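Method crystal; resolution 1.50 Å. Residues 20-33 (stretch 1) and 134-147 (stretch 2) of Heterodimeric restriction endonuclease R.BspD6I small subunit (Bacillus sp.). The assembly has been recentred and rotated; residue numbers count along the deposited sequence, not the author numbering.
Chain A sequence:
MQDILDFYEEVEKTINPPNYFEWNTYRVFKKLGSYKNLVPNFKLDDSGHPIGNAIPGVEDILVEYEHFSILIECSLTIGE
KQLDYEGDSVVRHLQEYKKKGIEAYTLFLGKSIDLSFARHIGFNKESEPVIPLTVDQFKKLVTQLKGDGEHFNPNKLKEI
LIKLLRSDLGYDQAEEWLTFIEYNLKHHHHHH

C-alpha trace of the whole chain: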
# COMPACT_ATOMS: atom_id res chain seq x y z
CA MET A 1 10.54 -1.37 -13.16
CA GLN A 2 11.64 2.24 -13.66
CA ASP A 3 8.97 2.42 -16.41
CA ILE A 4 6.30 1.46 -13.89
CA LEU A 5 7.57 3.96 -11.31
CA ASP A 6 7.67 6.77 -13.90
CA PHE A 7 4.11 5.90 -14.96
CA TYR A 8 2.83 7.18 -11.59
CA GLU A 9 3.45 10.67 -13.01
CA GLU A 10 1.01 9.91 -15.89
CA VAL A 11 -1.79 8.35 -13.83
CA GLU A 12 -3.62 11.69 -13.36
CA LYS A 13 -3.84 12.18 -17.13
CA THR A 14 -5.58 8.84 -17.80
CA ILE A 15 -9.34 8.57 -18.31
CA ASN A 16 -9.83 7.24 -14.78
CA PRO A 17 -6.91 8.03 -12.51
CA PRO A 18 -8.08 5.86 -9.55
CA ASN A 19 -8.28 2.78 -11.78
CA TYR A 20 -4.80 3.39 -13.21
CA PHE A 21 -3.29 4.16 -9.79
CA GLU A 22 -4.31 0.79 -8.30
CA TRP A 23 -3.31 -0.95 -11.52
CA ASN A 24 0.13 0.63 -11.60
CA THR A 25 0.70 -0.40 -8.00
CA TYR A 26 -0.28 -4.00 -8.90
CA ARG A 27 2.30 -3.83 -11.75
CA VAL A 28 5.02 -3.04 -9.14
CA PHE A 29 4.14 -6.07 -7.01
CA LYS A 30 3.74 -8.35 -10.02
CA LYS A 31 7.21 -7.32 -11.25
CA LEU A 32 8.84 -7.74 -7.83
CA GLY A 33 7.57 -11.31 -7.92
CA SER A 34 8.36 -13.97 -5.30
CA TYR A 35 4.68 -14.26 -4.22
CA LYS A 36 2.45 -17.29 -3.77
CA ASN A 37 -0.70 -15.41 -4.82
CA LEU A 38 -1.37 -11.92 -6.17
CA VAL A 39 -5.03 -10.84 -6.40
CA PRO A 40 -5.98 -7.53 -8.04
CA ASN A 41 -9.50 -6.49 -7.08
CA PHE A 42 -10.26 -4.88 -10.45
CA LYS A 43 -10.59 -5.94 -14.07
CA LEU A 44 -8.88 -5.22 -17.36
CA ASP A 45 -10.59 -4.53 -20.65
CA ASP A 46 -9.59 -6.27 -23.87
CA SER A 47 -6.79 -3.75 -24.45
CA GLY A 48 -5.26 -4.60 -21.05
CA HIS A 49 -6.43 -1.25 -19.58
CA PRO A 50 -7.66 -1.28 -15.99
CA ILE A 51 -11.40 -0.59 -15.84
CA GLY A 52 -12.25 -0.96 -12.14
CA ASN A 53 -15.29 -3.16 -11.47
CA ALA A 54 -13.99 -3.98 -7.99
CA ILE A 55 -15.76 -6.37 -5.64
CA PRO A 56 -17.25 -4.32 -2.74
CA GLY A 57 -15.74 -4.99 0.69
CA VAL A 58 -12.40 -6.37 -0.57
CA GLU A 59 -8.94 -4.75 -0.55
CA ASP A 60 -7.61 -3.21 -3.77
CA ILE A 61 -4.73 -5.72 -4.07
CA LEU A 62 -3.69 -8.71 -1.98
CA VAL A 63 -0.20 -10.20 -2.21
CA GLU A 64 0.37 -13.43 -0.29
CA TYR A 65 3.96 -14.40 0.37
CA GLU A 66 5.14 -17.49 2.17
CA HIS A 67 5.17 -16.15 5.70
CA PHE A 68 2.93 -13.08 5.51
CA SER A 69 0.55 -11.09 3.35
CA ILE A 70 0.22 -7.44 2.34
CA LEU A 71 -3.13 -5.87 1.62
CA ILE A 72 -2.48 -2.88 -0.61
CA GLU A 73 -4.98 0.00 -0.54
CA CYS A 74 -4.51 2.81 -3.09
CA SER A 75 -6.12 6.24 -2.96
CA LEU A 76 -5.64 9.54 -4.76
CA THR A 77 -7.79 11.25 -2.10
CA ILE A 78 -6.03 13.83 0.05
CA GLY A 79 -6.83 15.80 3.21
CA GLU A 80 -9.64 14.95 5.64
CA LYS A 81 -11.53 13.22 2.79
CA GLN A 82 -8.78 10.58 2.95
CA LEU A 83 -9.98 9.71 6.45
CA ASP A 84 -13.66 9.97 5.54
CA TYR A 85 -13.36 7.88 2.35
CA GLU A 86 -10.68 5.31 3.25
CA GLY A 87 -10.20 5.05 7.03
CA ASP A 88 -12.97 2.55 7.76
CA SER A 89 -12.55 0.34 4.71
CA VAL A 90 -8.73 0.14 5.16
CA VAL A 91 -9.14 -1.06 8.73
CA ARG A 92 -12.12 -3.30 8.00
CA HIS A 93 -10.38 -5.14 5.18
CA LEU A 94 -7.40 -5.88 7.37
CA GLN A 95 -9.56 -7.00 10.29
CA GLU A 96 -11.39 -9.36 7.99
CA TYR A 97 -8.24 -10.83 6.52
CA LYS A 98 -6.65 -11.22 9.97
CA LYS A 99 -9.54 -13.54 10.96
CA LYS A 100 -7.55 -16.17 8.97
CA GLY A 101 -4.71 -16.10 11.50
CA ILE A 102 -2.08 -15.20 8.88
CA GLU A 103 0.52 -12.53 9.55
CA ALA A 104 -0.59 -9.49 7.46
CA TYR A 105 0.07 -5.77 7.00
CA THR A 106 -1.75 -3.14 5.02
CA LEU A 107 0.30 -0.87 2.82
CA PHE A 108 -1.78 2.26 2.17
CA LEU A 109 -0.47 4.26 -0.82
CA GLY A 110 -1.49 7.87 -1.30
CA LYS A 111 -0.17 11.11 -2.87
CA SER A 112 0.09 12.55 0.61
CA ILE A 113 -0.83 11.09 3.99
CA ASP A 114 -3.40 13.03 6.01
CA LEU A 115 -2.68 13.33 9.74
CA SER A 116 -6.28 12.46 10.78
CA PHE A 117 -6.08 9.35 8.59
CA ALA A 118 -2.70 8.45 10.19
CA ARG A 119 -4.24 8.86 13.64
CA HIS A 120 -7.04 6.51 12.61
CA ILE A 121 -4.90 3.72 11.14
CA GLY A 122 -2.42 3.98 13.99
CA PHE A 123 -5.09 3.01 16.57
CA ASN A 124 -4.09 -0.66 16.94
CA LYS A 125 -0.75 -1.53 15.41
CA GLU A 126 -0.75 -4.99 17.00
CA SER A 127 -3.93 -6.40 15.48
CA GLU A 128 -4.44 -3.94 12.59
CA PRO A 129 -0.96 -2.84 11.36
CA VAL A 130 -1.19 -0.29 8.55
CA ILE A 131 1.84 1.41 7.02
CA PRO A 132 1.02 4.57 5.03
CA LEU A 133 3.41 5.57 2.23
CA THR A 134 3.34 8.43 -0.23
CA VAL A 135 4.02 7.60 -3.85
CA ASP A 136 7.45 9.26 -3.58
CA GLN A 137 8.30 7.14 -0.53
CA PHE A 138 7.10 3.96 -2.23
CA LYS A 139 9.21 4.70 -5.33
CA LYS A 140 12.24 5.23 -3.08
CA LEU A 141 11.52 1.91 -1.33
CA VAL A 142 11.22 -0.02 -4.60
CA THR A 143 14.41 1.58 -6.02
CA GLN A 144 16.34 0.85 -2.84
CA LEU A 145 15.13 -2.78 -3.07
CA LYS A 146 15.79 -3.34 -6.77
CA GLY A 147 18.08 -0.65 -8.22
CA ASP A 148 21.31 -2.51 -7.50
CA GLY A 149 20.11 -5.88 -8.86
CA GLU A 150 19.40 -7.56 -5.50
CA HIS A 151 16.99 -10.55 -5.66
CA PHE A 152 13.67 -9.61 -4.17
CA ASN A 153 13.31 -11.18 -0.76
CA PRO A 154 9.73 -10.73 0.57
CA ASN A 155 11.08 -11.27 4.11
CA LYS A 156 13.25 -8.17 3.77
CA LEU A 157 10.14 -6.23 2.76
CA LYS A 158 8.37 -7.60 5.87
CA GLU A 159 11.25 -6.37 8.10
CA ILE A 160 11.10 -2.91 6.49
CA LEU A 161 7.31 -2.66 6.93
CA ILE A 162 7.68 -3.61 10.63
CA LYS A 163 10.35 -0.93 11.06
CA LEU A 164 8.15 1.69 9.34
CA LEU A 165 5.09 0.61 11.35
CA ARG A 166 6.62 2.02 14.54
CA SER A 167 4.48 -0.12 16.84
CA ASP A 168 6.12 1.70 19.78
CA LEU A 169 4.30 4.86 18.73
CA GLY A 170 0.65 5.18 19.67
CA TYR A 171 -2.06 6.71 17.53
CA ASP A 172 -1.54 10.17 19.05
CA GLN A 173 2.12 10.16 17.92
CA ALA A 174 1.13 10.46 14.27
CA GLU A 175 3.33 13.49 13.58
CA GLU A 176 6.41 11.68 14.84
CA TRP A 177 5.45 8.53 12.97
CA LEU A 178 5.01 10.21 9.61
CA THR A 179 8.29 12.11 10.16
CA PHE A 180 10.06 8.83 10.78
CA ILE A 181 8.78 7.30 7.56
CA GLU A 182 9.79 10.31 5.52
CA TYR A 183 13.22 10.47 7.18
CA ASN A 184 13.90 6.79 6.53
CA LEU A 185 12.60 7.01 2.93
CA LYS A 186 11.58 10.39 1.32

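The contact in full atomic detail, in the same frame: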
# COMPACT_ATOMS: atom_id res chain seq x y z
N TYR A 20 -6.19 3.55 -12.77
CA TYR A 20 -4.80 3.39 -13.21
C TYR A 20 -3.80 3.42 -12.05
O TYR A 20 -2.75 2.80 -12.12
CB TYR A 20 -4.42 4.41 -14.28
CG TYR A 20 -5.04 4.12 -15.62
CD1 TYR A 20 -4.31 3.51 -16.64
CD2 TYR A 20 -6.38 4.45 -15.86
CE1 TYR A 20 -4.94 3.24 -17.92
CE2 TYR A 20 -6.99 4.18 -17.08
CZ TYR A 20 -6.26 3.59 -18.09
OH TYR A 20 -6.93 3.38 -19.31
N PHE A 21 -4.17 4.09 -10.97
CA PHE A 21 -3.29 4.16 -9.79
C PHE A 21 -3.20 2.79 -9.14
O PHE A 21 -2.08 2.30 -8.85
CB PHE A 21 -3.86 5.21 -8.82
CG PHE A 21 -2.95 5.57 -7.69
CD1 PHE A 21 -1.65 5.99 -7.92
CD2 PHE A 21 -3.42 5.51 -6.39
CE1 PHE A 21 -0.82 6.35 -6.83
CE2 PHE A 21 -2.60 5.85 -5.31
CZ PHE A 21 -1.31 6.29 -5.53
N GLU A 22 -4.34 2.14 -8.91
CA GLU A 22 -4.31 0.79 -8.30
C GLU A 22 -3.64 -0.20 -9.26
O GLU A 22 -2.80 -1.02 -8.85
CB GLU A 22 -5.71 0.32 -7.86
CG GLU A 22 -6.71 0.05 -8.97
CD GLU A 22 -8.13 -0.23 -8.44
OE1 GLU A 22 -8.30 -0.37 -7.22
OE2 GLU A 22 -9.06 -0.32 -9.28
N TRP A 23 -3.94 -0.08 -10.55
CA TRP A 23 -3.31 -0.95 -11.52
C TRP A 23 -1.79 -0.81 -11.57
O TRP A 23 -1.06 -1.82 -11.62
CB TRP A 23 -3.90 -0.67 -12.91
CG TRP A 23 -3.22 -1.37 -14.05
CD1 TRP A 23 -3.31 -2.70 -14.38
CD2 TRP A 23 -2.33 -0.78 -15.01
NE1 TRP A 23 -2.56 -2.96 -15.51
CE2 TRP A 23 -1.94 -1.81 -15.92
CE3 TRP A 23 -1.86 0.53 -15.23
CZ2 TRP A 23 -1.09 -1.57 -17.01
CZ3 TRP A 23 -1.00 0.76 -16.29
CH2 TRP A 23 -0.62 -0.28 -17.18
N ASN A 24 -1.30 0.43 -11.49
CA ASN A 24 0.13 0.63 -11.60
C ASN A 24 0.84 0.05 -10.37
O ASN A 24 1.96 -0.50 -10.48
CB ASN A 24 0.47 2.10 -11.74
CG ASN A 24 1.83 2.28 -12.37
OD1 ASN A 24 2.12 1.64 -13.40
ND2 ASN A 24 2.67 3.13 -11.78
N THR A 25 0.16 0.14 -9.23
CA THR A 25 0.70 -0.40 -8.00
C THR A 25 0.76 -1.95 -8.08
O THR A 25 1.74 -2.59 -7.69
CB THR A 25 -0.11 0.11 -6.81
OG1 THR A 25 -0.11 1.54 -6.82
CG2 THR A 25 0.51 -0.41 -5.50
N TYR A 26 -0.30 -2.57 -8.58
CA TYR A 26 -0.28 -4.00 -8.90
C TYR A 26 0.90 -4.36 -9.83
O TYR A 26 1.57 -5.37 -9.59
CB TYR A 26 -1.63 -4.34 -9.54
CG TYR A 26 -1.66 -5.58 -10.40
CD1 TYR A 26 -1.77 -6.85 -9.85
CD2 TYR A 26 -1.57 -5.45 -11.79
CE1 TYR A 26 -1.81 -7.99 -10.67
CE2 TYR A 26 -1.62 -6.58 -12.60
CZ TYR A 26 -1.71 -7.83 -12.05
OH TYR A 26 -1.76 -8.91 -12.91
N ARG A 27 1.15 -3.56 -10.86
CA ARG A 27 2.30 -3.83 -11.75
C ARG A 27 3.62 -3.88 -10.97
O ARG A 27 4.48 -4.70 -11.28
CB ARG A 27 2.41 -2.79 -12.87
CG ARG A 27 1.23 -2.82 -13.86
CD ARG A 27 1.69 -2.35 -15.22
NE ARG A 27 2.06 -0.95 -15.19
CZ ARG A 27 2.76 -0.32 -16.14
NH1 ARG A 27 3.21 -0.97 -17.23
NH2 ARG A 27 3.02 0.95 -16.01
N VAL A 28 3.79 -3.01 -9.97
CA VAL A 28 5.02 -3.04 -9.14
C VAL A 28 5.16 -4.39 -8.44
O VAL A 28 6.23 -5.05 -8.52
CB VAL A 28 5.01 -1.91 -8.10
CG1 VAL A 28 6.23 -2.08 -7.13
CG2 VAL A 28 5.09 -0.58 -8.76
N PHE A 29 4.10 -4.81 -7.75
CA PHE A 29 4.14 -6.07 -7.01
C PHE A 29 4.24 -7.32 -7.90
O PHE A 29 4.95 -8.28 -7.60
CB PHE A 29 2.99 -6.18 -6.02
CG PHE A 29 3.21 -5.37 -4.80
CD1 PHE A 29 3.94 -5.90 -3.72
CD2 PHE A 29 2.74 -4.06 -4.73
CE1 PHE A 29 4.19 -5.13 -2.59
CE2 PHE A 29 2.98 -3.29 -3.59
CZ PHE A 29 3.70 -3.85 -2.52
N LYS A 30 3.60 -7.26 -9.06
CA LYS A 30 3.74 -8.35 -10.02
C LYS A 30 5.20 -8.46 -10.48
O LYS A 30 5.78 -9.55 -10.55
CB LYS A 30 2.81 -8.12 -11.21
CG LYS A 30 2.83 -9.27 -12.27
CD LYS A 30 1.85 -9.00 -13.39
CE LYS A 30 1.95 -10.08 -14.46
NZ LYS A 30 1.41 -11.36 -13.90
N LYS A 31 5.82 -7.31 -10.77
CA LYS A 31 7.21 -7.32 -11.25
C LYS A 31 8.21 -7.71 -10.15
O LYS A 31 9.23 -8.36 -10.44
CB LYS A 31 7.60 -5.98 -11.86
CG LYS A 31 8.87 -6.13 -12.66
CD LYS A 31 9.01 -5.13 -13.72
CE LYS A 31 10.27 -5.39 -14.53
NZ LYS A 31 10.26 -4.54 -15.71
N LEU A 32 7.94 -7.33 -8.91
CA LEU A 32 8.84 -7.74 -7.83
C LEU A 32 8.88 -9.25 -7.71
O LEU A 32 9.92 -9.84 -7.37
CB LEU A 32 8.41 -7.11 -6.51
CG LEU A 32 8.71 -5.62 -6.32
CD1 LEU A 32 8.04 -5.12 -5.06
CD2 LEU A 32 10.21 -5.33 -6.31
N GLY A 33 7.72 -9.87 -7.90
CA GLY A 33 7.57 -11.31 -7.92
C GLY A 33 7.75 -11.95 -6.54
O GLY A 33 7.54 -11.30 -5.51
N THR A 134 3.63 7.63 0.96
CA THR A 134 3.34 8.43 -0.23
C THR A 134 3.91 7.73 -1.44
O THR A 134 4.79 6.86 -1.34
CB THR A 134 3.96 9.83 -0.16
OG1 THR A 134 5.38 9.68 -0.19
CG2 THR A 134 3.48 10.56 1.09
N VAL A 135 3.45 8.14 -2.62
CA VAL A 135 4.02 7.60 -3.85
C VAL A 135 5.55 7.80 -3.94
O VAL A 135 6.28 6.89 -4.33
CB VAL A 135 3.29 8.18 -5.08
CG1 VAL A 135 3.96 7.69 -6.37
CG2 VAL A 135 1.84 7.76 -5.04
N ASP A 136 6.02 8.98 -3.52
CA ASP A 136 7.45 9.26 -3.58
C ASP A 136 8.24 8.35 -2.64
O ASP A 136 9.30 7.85 -2.99
CB ASP A 136 7.71 10.74 -3.26
CG ASP A 136 7.21 11.69 -4.36
OD1 ASP A 136 7.19 11.29 -5.56
OD2 ASP A 136 6.84 12.85 -4.03
N GLN A 137 7.68 8.07 -1.47
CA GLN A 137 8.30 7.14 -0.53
C GLN A 137 8.31 5.71 -1.08
O GLN A 137 9.30 5.00 -0.94
CB GLN A 137 7.55 7.17 0.81
CG GLN A 137 7.75 8.48 1.56
CD GLN A 137 6.74 8.70 2.65
OE1 GLN A 137 5.78 7.94 2.82
NE2 GLN A 137 6.95 9.78 3.41
N PHE A 138 7.20 5.30 -1.68
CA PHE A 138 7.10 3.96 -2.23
C PHE A 138 8.10 3.78 -3.38
O PHE A 138 8.74 2.71 -3.49
CB PHE A 138 5.66 3.74 -2.70
CG PHE A 138 5.39 2.38 -3.25
CD1 PHE A 138 5.65 1.24 -2.48
CD2 PHE A 138 4.86 2.23 -4.54
CE1 PHE A 138 5.37 -0.06 -2.99
CE2 PHE A 138 4.58 0.97 -5.05
CZ PHE A 138 4.85 -0.16 -4.30
N LYS A 139 8.22 4.80 -4.24
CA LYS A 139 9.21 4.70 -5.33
C LYS A 139 10.60 4.54 -4.76
O LYS A 139 11.39 3.72 -5.25
CB LYS A 139 9.22 5.94 -6.19
CG LYS A 139 8.02 6.20 -7.04
CD LYS A 139 8.40 7.43 -7.83
CE LYS A 139 7.35 7.86 -8.76
NZ LYS A 139 7.84 9.02 -9.58
N LYS A 140 10.93 5.34 -3.74
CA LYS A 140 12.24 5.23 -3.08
C LYS A 140 12.46 3.82 -2.54
O LYS A 140 13.50 3.22 -2.81
CB LYS A 140 12.42 6.28 -1.96
CG LYS A 140 13.00 7.57 -2.43
CD LYS A 140 13.69 8.28 -1.27
CE LYS A 140 14.80 9.25 -1.73
NZ LYS A 140 14.25 10.62 -1.94
N LEU A 141 11.46 3.26 -1.86
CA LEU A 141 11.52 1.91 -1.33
C LEU A 141 11.77 0.86 -2.41
O LEU A 141 12.63 -0.00 -2.25
CB LEU A 141 10.25 1.57 -0.54
CG LEU A 141 10.14 0.13 -0.02
CD1 LEU A 141 11.34 -0.25 0.87
CD2 LEU A 141 8.83 -0.03 0.74
N VAL A 142 11.05 0.96 -3.52
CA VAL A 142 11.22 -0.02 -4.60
C VAL A 142 12.63 0.10 -5.20
O VAL A 142 13.27 -0.93 -5.45
CB VAL A 142 10.11 0.16 -5.71
CG1 VAL A 142 10.37 -0.79 -6.92
CG2 VAL A 142 8.72 -0.12 -5.13
N THR A 143 13.10 1.33 -5.41
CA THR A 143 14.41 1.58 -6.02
C THR A 143 15.54 1.13 -5.11
O THR A 143 16.57 0.60 -5.58
CB THR A 143 14.61 3.07 -6.40
OG1 THR A 143 13.50 3.51 -7.17
CG2 THR A 143 15.90 3.24 -7.25
N GLN A 144 15.36 1.32 -3.80
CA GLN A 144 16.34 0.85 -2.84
C GLN A 144 16.39 -0.68 -2.89
O GLN A 144 17.48 -1.27 -2.90
CB GLN A 144 16.02 1.34 -1.43
CG GLN A 144 16.25 2.84 -1.22
CD GLN A 144 15.69 3.33 0.12
OE1 GLN A 144 15.40 2.53 1.03
NE2 GLN A 144 15.53 4.64 0.25
N LEU A 145 15.22 -1.31 -2.95
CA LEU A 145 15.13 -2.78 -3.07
C LEU A 145 15.76 -3.36 -4.34
O LEU A 145 16.47 -4.37 -4.28
CB LEU A 145 13.67 -3.22 -3.01
CG LEU A 145 13.09 -3.96 -1.78
CD1 LEU A 145 14.01 -3.92 -0.55
CD2 LEU A 145 11.69 -3.47 -1.48
N LYS A 146 15.51 -2.71 -5.48
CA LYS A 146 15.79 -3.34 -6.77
C LYS A 146 16.86 -2.69 -7.65
O LYS A 146 17.36 -3.33 -8.60
CB LYS A 146 14.49 -3.49 -7.58
CG LYS A 146 13.51 -4.55 -7.04
CD LYS A 146 14.15 -5.93 -6.84
CE LYS A 146 14.73 -6.45 -8.15
NZ LYS A 146 15.03 -7.90 -8.03
N GLY A 147 17.19 -1.43 -7.36
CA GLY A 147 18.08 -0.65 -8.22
C GLY A 147 19.48 -1.22 -8.40
O GLY A 147 20.11 -0.96 -9.44
O HOH W 1 12.41 -8.83 -8.44

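Two helices, 20-32 and the one beginning at Val-135, run side by side in nearly the same direction, their axes 15° apart and 12.3 Å apart at closest approach. Side chains from both helices meet in the space between them; no direct hydrogen bond crosses it, and the 349 Å² buried between the stretches comes mostly from apolar groups.

The contact opens at Phe-21. Its CA-to-CB bond points sideways, but the t rotamer brings the ring nearer, and CE1 meets Val-135 CG2 at 3.5 Å, with the methyl at the ring edge. Val-135 lies in the first turn of its helix, just after the N-cap Thr-134, whose OG1 accepts from Gln-137 N at 3.1 Å. One turn on, Thr-25 is buried yet keeps its polar group satisfied, since OG1 donates to Phe-21 O at 2.9 Å. This leaves its methyl as the apolar surface: CG2 lies 4.3 Å from Phe-138 CE2.

Phe-138 is the hub, reaching across with its chi1 at t to touch three residues of the first helix. Val-28 points at the partner, and its CG1 lies 3.7 Å from both Phe-138 CZ and Val-142 CG2, so that one methyl of this compact branched side chain packs against both the ring and the other valine. Phe-29 starts out sideways but swings its ring inward, bringing CE2 to 3.7 Å from Phe-138 CZ; the ring planes are 22° apart, but with centroids 5.9 Å apart they are slid past each other and barely overlap.

At the end of the helix, Leu-32 CD2 packs 3.5 Å from Lys-146 CG, against the aliphatic part of the lysine. The charged end remains solvated: a water accepts from Lys-146 NZ at 2.8 Å and donates to Leu-32 O at 2.9 Å, linking the stretches. Gly-33 then leaves the helix with positive phi, which favours glycine.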